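Local coordinates for aromatic amino acid aminotransferase I (PDB 6HNU), which probably transfers the amino group of aromatic amino acids to 2-oxoglutarate, using pyridoxal 5'-phosphate as cofactor, to give an aromatic oxo-acid and L-glutamate, at residues D51-K57 with E84-K88; S147-F152 with R320-H325. Residues are numbered along the deposited sequence.

Interaction 1 (D51-K57 with E84-K88); sequences DYFPFEK and EVFKK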
ATOM      1  N   ASP B  51      21.145 -11.536  -5.491  1.00 26.71           N
ATOM      2  CA  ASP B  51      21.794 -12.292  -6.605  1.00 27.86           C
ATOM      3  C   ASP B  51      20.743 -12.783  -7.604  1.00 24.05           C
ATOM      4  O   ASP B  51      21.049 -12.797  -8.821  1.00 24.57           O
ATOM      5  CB  ASP B  51      22.580 -13.508  -6.094  1.00 30.63           C
ATOM      6  CG  ASP B  51      23.668 -13.232  -5.057  1.00 38.20           C
ATOM      7  OD1 ASP B  51      23.793 -12.061  -4.571  1.00 42.42           O
ATOM      8  OD2 ASP B  51      24.406 -14.197  -4.733  1.00 42.94           O
ATOM      9  N   TYR B  52      19.543 -13.174  -7.156  1.00 22.54           N
ATOM     10  CA  TYR B  52      18.509 -13.750  -8.066  1.00 23.59           C
ATOM     11  C   TYR B  52      17.566 -12.668  -8.628  1.00 20.57           C
ATOM     12  O   TYR B  52      16.853 -13.008  -9.570  1.00 22.46           O
ATOM     13  CB  TYR B  52      17.717 -14.885  -7.398  1.00 26.34           C
ATOM     14  CG  TYR B  52      18.543 -16.031  -6.862  1.00 27.38           C
ATOM     15  CD1 TYR B  52      19.788 -16.358  -7.383  1.00 27.58           C
ATOM     16  CD2 TYR B  52      18.071 -16.791  -5.795  1.00 29.60           C
ATOM     17  CE1 TYR B  52      20.545 -17.395  -6.849  1.00 30.70           C
ATOM     18  CE2 TYR B  52      18.802 -17.851  -5.272  1.00 30.30           C
ATOM     19  CZ  TYR B  52      20.041 -18.162  -5.806  1.00 31.05           C
ATOM     20  OH  TYR B  52      20.733 -19.211  -5.274  1.00 29.90           O
ATOM     21  N   PHE B  53      17.506 -11.448  -8.073  1.00 19.72           N
ATOM     22  CA  PHE B  53      16.574 -10.386  -8.561  1.00 18.65           C
ATOM     23  C   PHE B  53      16.734 -10.294 -10.079  1.00 18.59           C
ATOM     24  O   PHE B  53      17.834  -9.959 -10.531  1.00 18.01           O
ATOM     25  CB  PHE B  53      16.805  -9.001  -7.942  1.00 18.86           C
ATOM     26  CG  PHE B  53      16.670  -8.894  -6.435  1.00 19.39           C
ATOM     27  CD1 PHE B  53      16.156  -9.933  -5.667  1.00 19.16           C
ATOM     28  CD2 PHE B  53      17.027  -7.713  -5.794  1.00 19.89           C
ATOM     29  CE1 PHE B  53      16.052  -9.810  -4.290  1.00 20.19           C
ATOM     30  CE2 PHE B  53      16.923  -7.594  -4.417  1.00 19.26           C
ATOM     31  CZ  PHE B  53      16.395  -8.623  -3.679  1.00 19.77           C
ATOM     32  N   PRO B  54      15.704 -10.651 -10.888  1.00 18.87           N
ATOM     33  CA  PRO B  54      15.860 -10.747 -12.344  1.00 18.74           C
ATOM     34  C   PRO B  54      15.792  -9.393 -13.069  1.00 19.56           C
ATOM     35  O   PRO B  54      15.116  -9.289 -14.070  1.00 19.98           O
ATOM     36  CB  PRO B  54      14.706 -11.683 -12.727  1.00 19.83           C
ATOM     37  CG  PRO B  54      13.598 -11.274 -11.758  1.00 20.11           C
ATOM     38  CD  PRO B  54      14.351 -11.042 -10.451  1.00 19.68           C
ATOM     39  N   PHE B  55      16.436  -8.379 -12.505  1.00 19.02           N
ATOM     40  CA  PHE B  55      16.446  -6.980 -13.017  1.00 20.22           C
ATOM     41  C   PHE B  55      17.862  -6.433 -12.933  1.00 20.37           C
ATOM     42  O   PHE B  55      18.306  -6.080 -11.845  1.00 19.94           O
ATOM     43  CB  PHE B  55      15.467  -6.083 -12.258  1.00 19.95           C
ATOM     44  CG  PHE B  55      14.055  -6.614 -12.214  1.00 19.15           C
ATOM     45  CD1 PHE B  55      13.193  -6.427 -13.279  1.00 19.23           C
ATOM     46  CD2 PHE B  55      13.600  -7.284 -11.099  1.00 20.29           C
ATOM     47  CE1 PHE B  55      11.880  -6.869 -13.219  1.00 19.81           C
ATOM     48  CE2 PHE B  55      12.298  -7.757 -11.056  1.00 20.06           C
ATOM     49  CZ  PHE B  55      11.443  -7.538 -12.103  1.00 20.13           C
ATOM     50  N   GLU B  56      18.537  -6.370 -14.081  1.00 22.10           N
ATOM     51  CA  GLU B  56      19.949  -5.923 -14.167  1.00 22.39           C
ATOM     52  C   GLU B  56      19.949  -4.401 -14.168  1.00 20.44           C
ATOM     53  O   GLU B  56      20.895  -3.780 -13.644  1.00 20.80           O
ATOM     54  CB  GLU B  56      20.658  -6.495 -15.408  1.00 22.03           C
ATOM     55  CG  GLU B  56      22.029  -5.889 -15.638  1.00 22.39           C
ATOM     56  CD  GLU B  56      22.992  -6.074 -14.492  1.00 24.46           C
ATOM     57  OE1 GLU B  56      22.782  -7.036 -13.706  1.00 25.38           O
ATOM     58  OE2 GLU B  56      23.945  -5.254 -14.354  1.00 28.45           O
ATOM     59  N   LYS B  57      18.909  -3.825 -14.752  1.00 21.96           N
ATOM     60  CA  LYS B  57      18.690  -2.377 -14.733  1.00 22.64           C
ATOM     61  C   LYS B  57      17.267  -2.070 -15.178  1.00 21.53           C
ATOM     62  O   LYS B  57      16.617  -2.942 -15.808  1.00 22.56           O
ATOM     63  CB  LYS B  57      19.703  -1.643 -15.619  1.00 25.96           C
ATOM     64  CG  LYS B  57      19.366  -1.532 -17.088  1.00 26.28           C
ATOM     65  CD  LYS B  57      20.402  -0.701 -17.851  1.00 27.83           C
ATOM     66  CE  LYS B  57      20.125  -0.690 -19.339  1.00 30.88           C
ATOM     67  NZ  LYS B  57      21.230  -0.076 -20.112  1.00 31.97           N
ATOM     68  N   GLU B  84      18.895   5.780 -15.937  1.00 21.16           N
ATOM     69  CA  GLU B  84      19.231   4.363 -15.756  1.00 23.08           C
ATOM     70  C   GLU B  84      19.482   4.118 -14.274  1.00 22.66           C
ATOM     71  O   GLU B  84      20.231   4.906 -13.642  1.00 19.96           O
ATOM     72  CB  GLU B  84      20.481   4.017 -16.555  1.00 24.54           C
ATOM     73  CG  GLU B  84      20.287   4.159 -18.048  1.00 27.70           C
ATOM     74  CD  GLU B  84      21.364   3.422 -18.827  1.00 32.06           C
ATOM     75  OE1 GLU B  84      22.535   3.620 -18.475  1.00 34.17           O
ATOM     76  OE2 GLU B  84      21.022   2.599 -19.732  1.00 37.29           O
ATOM     77  N   VAL B  85      18.803   3.106 -13.742  1.00 22.78           N
ATOM     78  CA  VAL B  85      19.141   2.522 -12.430  1.00 21.03           C
ATOM     79  C   VAL B  85      19.579   1.072 -12.626  1.00 23.06           C
ATOM     80  O   VAL B  85      18.745   0.174 -12.860  1.00 23.09           O
ATOM     81  CB  VAL B  85      17.981   2.669 -11.443  1.00 21.19           C
ATOM     82  CG1 VAL B  85      18.450   2.211 -10.078  1.00 20.26           C
ATOM     83  CG2 VAL B  85      17.491   4.125 -11.400  1.00 22.88           C
ATOM     84  N   PHE B  86      20.879   0.841 -12.486  1.00 21.30           N
ATOM     85  CA  PHE B  86      21.473  -0.507 -12.483  1.00 21.27           C
ATOM     86  C   PHE B  86      21.262  -1.188 -11.129  1.00 20.87           C
ATOM     87  O   PHE B  86      21.071  -0.506 -10.085  1.00 19.29           O
ATOM     88  CB  PHE B  86      22.968  -0.387 -12.794  1.00 21.60           C
ATOM     89  CG  PHE B  86      23.255  -0.027 -14.223  1.00 22.18           C
ATOM     90  CD1 PHE B  86      23.315   1.300 -14.624  1.00 23.38           C
ATOM     91  CD2 PHE B  86      23.481  -1.019 -15.166  1.00 23.96           C
ATOM     92  CE1 PHE B  86      23.617   1.617 -15.942  1.00 26.54           C
ATOM     93  CE2 PHE B  86      23.763  -0.690 -16.492  1.00 25.45           C
ATOM     94  CZ  PHE B  86      23.824   0.625 -16.872  1.00 26.14           C
ATOM     95  N   LYS B  87      21.356  -2.526 -11.155  1.00 20.80           N
ATOM     96  CA  LYS B  87      21.327  -3.400  -9.961  1.00 21.84           C
ATOM     97  C   LYS B  87      22.484  -3.037  -9.022  1.00 21.44           C
ATOM     98  O   LYS B  87      22.247  -2.964  -7.784  1.00 20.23           O
ATOM     99  CB  LYS B  87      21.381  -4.864 -10.414  1.00 23.25           C
ATOM    100  CG  LYS B  87      21.350  -5.917  -9.309  1.00 25.47           C
ATOM    101  CD  LYS B  87      20.770  -7.212  -9.841  1.00 25.84           C
ATOM    102  CE  LYS B  87      20.816  -8.354  -8.873  1.00 25.01           C
ATOM    103  NZ  LYS B  87      20.396  -9.609  -9.514  1.00 23.70           N
ATOM    104  N   LYS B  88      23.683  -2.797  -9.567  1.00 22.68           N
ATOM    105  CA  LYS B  88      24.902  -2.576  -8.736  1.00 26.11           C
ATOM    106  C   LYS B  88      25.239  -1.083  -8.646  1.00 24.19           C
ATOM    107  O   LYS B  88      25.279  -0.407  -9.693  1.00 22.67           O
ATOM    108  CB  LYS B  88      26.110  -3.328  -9.314  1.00 30.23           C
ATOM    109  CG  LYS B  88      25.981  -4.848  -9.385  1.00 34.94           C
ATOM    110  CD  LYS B  88      27.272  -5.586  -9.767  1.00 43.41           C
ATOM    111  CE  LYS B  88      28.253  -4.765 -10.590  1.00 49.41           C
ATOM    112  NZ  LYS B  88      29.320  -5.586 -11.215  1.00 53.07           N
TER
HETATM  113  O   HOH W   1      24.440  -3.480 -12.443  1.00 24.14           O
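Two lysines carry the polar side of this contact. Lys57 NZ forms a salt bridge with Glu84 OE2 at 2.7 Å. Lys87 is spent on backbone instead: its extended side chain runs along the 51-57 loop and its NZ donates to Phe53 O at 2.8 Å and, weakly, to Asp51 O at 3.3 Å, with Ser50 O as a further weak acceptor. The ammonium group thus links the 3-10 segment to the loop just after it. Lys87 also donates from its backbone, N to Glu56 O at 2.8 Å, and one residue on a water joins Glu56 OE2 (2.7 Å) to Lys88 N (3.1 Å). Here the loop enters a two-stranded antiparallel sheet, strands 57-62 and 81-86, a hairpin-like arm far from the centre of the chain. Lys57 and Phe86 are a non-hydrogen-bonded pair, their CA atoms 4.0 Å apart, with CA-H...O contacts beside them from Lys57 CA to Val85 O (3.2 Å) and Phe86 CA to Glu56 O (3.5 Å). Lys57 also pairs with a strand of the second subunit, so the sheet continues across the dimer interface. On the face shared by Lys57 and Phe86, Lys57 CD lies 4.0 Å from the Phe86 ring centroid, a CH-pi contact. Earlier in the loop, Phe53 rests against Leu302 of the second subunit, and Phe55 meets Phe335 edge-to-face.

Interaction 2 (S147-F152 with R320-H325); sequences STLRTF and RYVRLH
Build two alpha-helical segments whose axes approach to 9.9 Å and cross at 115°: 320-325 is regular throughout, whereas 147-152 is the C-terminal end of its helix and Phe152 relaxes to phi/psi of about -112°/-5°. Thr151 and Tyr321 mark the closest backbone approach, CA to CA 6.6 Å. Tyr321, with chi1 near -79° and chi2 near 87°, is the knob: its side chain sits in a hole formed by Ser147, Thr148, Thr151 and Phe152. Thr151 OG1 lies over one face of the ring, and at the tip Tyr321 OH donates to Thr148 OG1 at 2.7 Å, while Phe152 CE2 packs 3.9 Å from Tyr321 CE1. Leu324 (chi1 t, chi2 p) points at the first helix one turn on, setting CD2 3.6 Å from Ser147 O and 3.7 Å from Arg150 CB. Ser147 OG and His325 NE2 both bind Glu143. Thr151 OG1 donates to Ser147 O at 2.7 Å and accepts from a water, 2.9 Å away, that also donates to Arg320 O at 2.8 Å. This is a single knob-into-hole contact between helices 141-152 and 315-327, beside the mixed sheet of the large, cofactor-binding domain of the fold-type I aminotransferases; the first helix begins with cofactor-binding Asn141 and Thr142. With three small hydroxyl side chains and the Phe152 ring lining the hole, the phenol fits closely while its buried OH still finds a polar partner.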
ATOM      1  N   SER B 147      -4.085   5.622   7.020  1.00 15.80           N
ATOM      2  CA  SER B 147      -3.074   5.509   8.115  1.00 15.55           C
ATOM      3  C   SER B 147      -3.244   6.613   9.146  1.00 15.67           C
ATOM      4  O   SER B 147      -3.051   6.296  10.350  1.00 16.69           O
ATOM      5  CB  SER B 147      -1.657   5.469   7.598  1.00 16.88           C
ATOM      6  OG  SER B 147      -1.509   4.349   6.733  1.00 17.81           O
ATOM      7  N   THR B 148      -3.618   7.841   8.733  1.00 14.89           N
ATOM      8  CA  THR B 148      -3.904   8.967   9.659  1.00 14.83           C
ATOM      9  C   THR B 148      -5.058   8.578  10.594  1.00 13.94           C
ATOM     10  O   THR B 148      -4.941   8.777  11.815  1.00 14.33           O
ATOM     11  CB  THR B 148      -4.206  10.252   8.879  1.00 14.81           C
ATOM     12  OG1 THR B 148      -3.048  10.529   8.071  1.00 14.56           O
ATOM     13  CG2 THR B 148      -4.586  11.397   9.787  1.00 15.89           C
ATOM     14  N   LEU B 149      -6.157   8.096  10.035  1.00 15.23           N
ATOM     15  CA  LEU B 149      -7.326   7.691  10.843  1.00 16.09           C
ATOM     16  C   LEU B 149      -6.889   6.572  11.793  1.00 16.64           C
ATOM     17  O   LEU B 149      -7.266   6.607  12.976  1.00 17.39           O
ATOM     18  CB  LEU B 149      -8.423   7.214   9.897  1.00 15.83           C
ATOM     19  CG  LEU B 149      -9.190   8.299   9.144  1.00 16.17           C
ATOM     20  CD1 LEU B 149      -9.891   7.688   7.961  1.00 15.86           C
ATOM     21  CD2 LEU B 149     -10.177   8.979  10.066  1.00 17.29           C
ATOM     22  N   ARG B 150      -6.003   5.670  11.362  1.00 16.82           N
ATOM     23  CA  ARG B 150      -5.609   4.543  12.261  1.00 16.95           C
ATOM     24  C   ARG B 150      -4.673   4.994  13.383  1.00 17.80           C
ATOM     25  O   ARG B 150      -4.600   4.248  14.384  1.00 17.36           O
ATOM     26  CB  ARG B 150      -5.023   3.372  11.468  1.00 16.01           C
ATOM     27  CG  ARG B 150      -6.008   2.772  10.485  1.00 17.27           C
ATOM     28  CD  ARG B 150      -5.367   1.823   9.485  1.00 19.49           C
ATOM     29  NE  ARG B 150      -5.199   0.522  10.086  1.00 20.60           N
ATOM     30  CZ  ARG B 150      -4.685  -0.553   9.484  1.00 19.67           C
ATOM     31  NH1 ARG B 150      -4.653  -1.689  10.136  1.00 17.92           N
ATOM     32  NH2 ARG B 150      -4.220  -0.492   8.245  1.00 20.40           N
ATOM     33  N   THR B 151      -3.943   6.091  13.200  1.00 17.01           N
ATOM     34  CA  THR B 151      -2.938   6.639  14.135  1.00 17.80           C
ATOM     35  C   THR B 151      -3.632   7.521  15.184  1.00 17.11           C
ATOM     36  O   THR B 151      -3.255   7.416  16.350  1.00 17.67           O
ATOM     37  CB  THR B 151      -1.871   7.391  13.344  1.00 19.12           C
ATOM     38  OG1 THR B 151      -1.296   6.423  12.461  1.00 18.63           O
ATOM     39  CG2 THR B 151      -0.843   8.075  14.214  1.00 20.00           C
ATOM     40  N   PHE B 152      -4.646   8.320  14.802  1.00 17.77           N
ATOM     41  CA  PHE B 152      -5.213   9.360  15.707  1.00 17.28           C
ATOM     42  C   PHE B 152      -6.648   9.055  16.155  1.00 18.59           C
ATOM     43  O   PHE B 152      -7.129   9.792  17.006  1.00 21.77           O
ATOM     44  CB  PHE B 152      -5.134  10.724  15.044  1.00 16.53           C
ATOM     45  CG  PHE B 152      -3.727  11.168  14.774  1.00 15.70           C
ATOM     46  CD1 PHE B 152      -2.848  11.400  15.813  1.00 15.64           C
ATOM     47  CD2 PHE B 152      -3.263  11.301  13.479  1.00 15.89           C
ATOM     48  CE1 PHE B 152      -1.548  11.829  15.573  1.00 14.97           C
ATOM     49  CE2 PHE B 152      -1.959  11.692  13.238  1.00 15.05           C
ATOM     50  CZ  PHE B 152      -1.102  11.951  14.280  1.00 15.23           C
ATOM     51  N   ARG B 320       4.896   6.605  14.847  1.00 19.12           N
ATOM     52  CA  ARG B 320       3.688   5.760  14.950  1.00 17.49           C
ATOM     53  C   ARG B 320       3.153   5.388  13.550  1.00 18.41           C
ATOM     54  O   ARG B 320       2.688   4.248  13.379  1.00 16.20           O
ATOM     55  CB  ARG B 320       2.610   6.439  15.792  1.00 17.80           C
ATOM     56  CG  ARG B 320       2.996   6.606  17.252  1.00 19.16           C
ATOM     57  CD  ARG B 320       2.997   5.299  18.029  1.00 20.32           C
ATOM     58  NE  ARG B 320       4.293   4.616  18.037  1.00 21.05           N
ATOM     59  CZ  ARG B 320       4.520   3.418  18.574  1.00 21.30           C
ATOM     60  NH1 ARG B 320       5.754   2.941  18.573  1.00 21.30           N
ATOM     61  NH2 ARG B 320       3.542   2.716  19.138  1.00 22.03           N
ATOM     62  N   TYR B 321       3.174   6.302  12.593  1.00 19.28           N
ATOM     63  CA  TYR B 321       2.878   5.933  11.190  1.00 18.75           C
ATOM     64  C   TYR B 321       3.843   4.830  10.715  1.00 21.36           C
ATOM     65  O   TYR B 321       3.395   3.937  10.005  1.00 18.29           O
ATOM     66  CB  TYR B 321       2.998   7.120  10.246  1.00 18.28           C
ATOM     67  CG  TYR B 321       1.837   8.074  10.211  1.00 17.09           C
ATOM     68  CD1 TYR B 321       1.758   9.137  11.109  1.00 17.17           C
ATOM     69  CD2 TYR B 321       0.915   8.027   9.187  1.00 16.53           C
ATOM     70  CE1 TYR B 321       0.751  10.091  11.020  1.00 16.23           C
ATOM     71  CE2 TYR B 321      -0.118   8.958   9.099  1.00 17.26           C
ATOM     72  CZ  TYR B 321      -0.193  10.002  10.007  1.00 17.51           C
ATOM     73  OH  TYR B 321      -1.166  10.962   9.898  1.00 17.05           O
ATOM     74  N   VAL B 322       5.146   4.920  11.009  1.00 20.43           N
ATOM     75  CA  VAL B 322       6.135   3.916  10.527  1.00 20.60           C
ATOM     76  C   VAL B 322       5.784   2.538  11.115  1.00 19.41           C
ATOM     77  O   VAL B 322       5.694   1.564  10.360  1.00 20.15           O
ATOM     78  CB  VAL B 322       7.571   4.361  10.856  1.00 21.61           C
ATOM     79  CG1 VAL B 322       8.545   3.246  10.512  1.00 23.39           C
ATOM     80  CG2 VAL B 322       7.934   5.651  10.124  1.00 21.50           C
ATOM     81  N   ARG B 323       5.464   2.456  12.403  1.00 20.39           N
ATOM     82  CA  ARG B 323       5.031   1.183  13.041  1.00 21.17           C
ATOM     83  C   ARG B 323       3.828   0.619  12.284  1.00 19.24           C
ATOM     84  O   ARG B 323       3.801  -0.580  11.990  1.00 18.44           O
ATOM     85  CB  ARG B 323       4.680   1.437  14.505  1.00 21.12           C
ATOM     86  CG  ARG B 323       5.869   1.931  15.314  1.00 23.55           C
ATOM     87  CD  ARG B 323       6.946   0.858  15.485  1.00 25.08           C
ATOM     88  NE  ARG B 323       7.967   0.784  14.438  1.00 23.80           N
ATOM     89  CZ  ARG B 323       9.044   1.559  14.315  1.00 26.93           C
ATOM     90  NH1 ARG B 323       9.281   2.563  15.141  1.00 28.82           N
ATOM     91  NH2 ARG B 323       9.900   1.327  13.329  1.00 29.39           N
ATOM     92  N   LEU B 324       2.847   1.449  11.964  1.00 18.56           N
ATOM     93  CA  LEU B 324       1.656   0.977  11.230  1.00 17.12           C
ATOM     94  C   LEU B 324       2.069   0.536   9.826  1.00 18.45           C
ATOM     95  O   LEU B 324       1.677  -0.593   9.419  1.00 17.54           O
ATOM     96  CB  LEU B 324       0.602   2.075  11.166  1.00 17.81           C
ATOM     97  CG  LEU B 324      -0.612   1.777  10.292  1.00 17.47           C
ATOM     98  CD1 LEU B 324      -1.337   0.514  10.722  1.00 18.12           C
ATOM     99  CD2 LEU B 324      -1.569   2.963  10.341  1.00 16.92           C
ATOM    100  N   HIS B 325       2.863   1.343   9.130  1.00 17.41           N
ATOM    101  CA  HIS B 325       3.322   1.005   7.757  1.00 18.02           C
ATOM    102  C   HIS B 325       4.018  -0.368   7.716  1.00 16.87           C
ATOM    103  O   HIS B 325       3.789  -1.098   6.758  1.00 16.72           O
ATOM    104  CB  HIS B 325       4.219   2.098   7.208  1.00 18.05           C
ATOM    105  CG  HIS B 325       3.484   3.282   6.686  1.00 18.38           C
ATOM    106  ND1 HIS B 325       4.159   4.408   6.316  1.00 17.78           N
ATOM    107  CD2 HIS B 325       2.189   3.503   6.387  1.00 19.85           C
ATOM    108  CE1 HIS B 325       3.303   5.284   5.824  1.00 19.13           C
ATOM    109  NE2 HIS B 325       2.109   4.782   5.862  1.00 18.73           N
TER
HETATM  110  O   HOH W   2      -0.037   4.375  14.043  1.00 18.22           O

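Interaction 2 lies in the buried body of the chain, where two helices pack beside the large mixed sheet; interaction 1 is partly buried, about 33 Å from the chain centre, where a loop and a small antiparallel sheet meet the second subunit. They share no helix or strand, and their nearest atoms are about 18 Å apart. The chemistry follows the setting: ammonium groups, a carboxylate and backbone carbonyls dominate 51-57 with 84-88, whereas a neutral hydroxyl pair and tight side-chain packing dominate 147-152 with 320-325. Each includes a bridging water. Both reach the dimer partner, interaction 1 broadly and interaction 2 through Arg150, which forms a salt bridge with Asp146 of the second subunit.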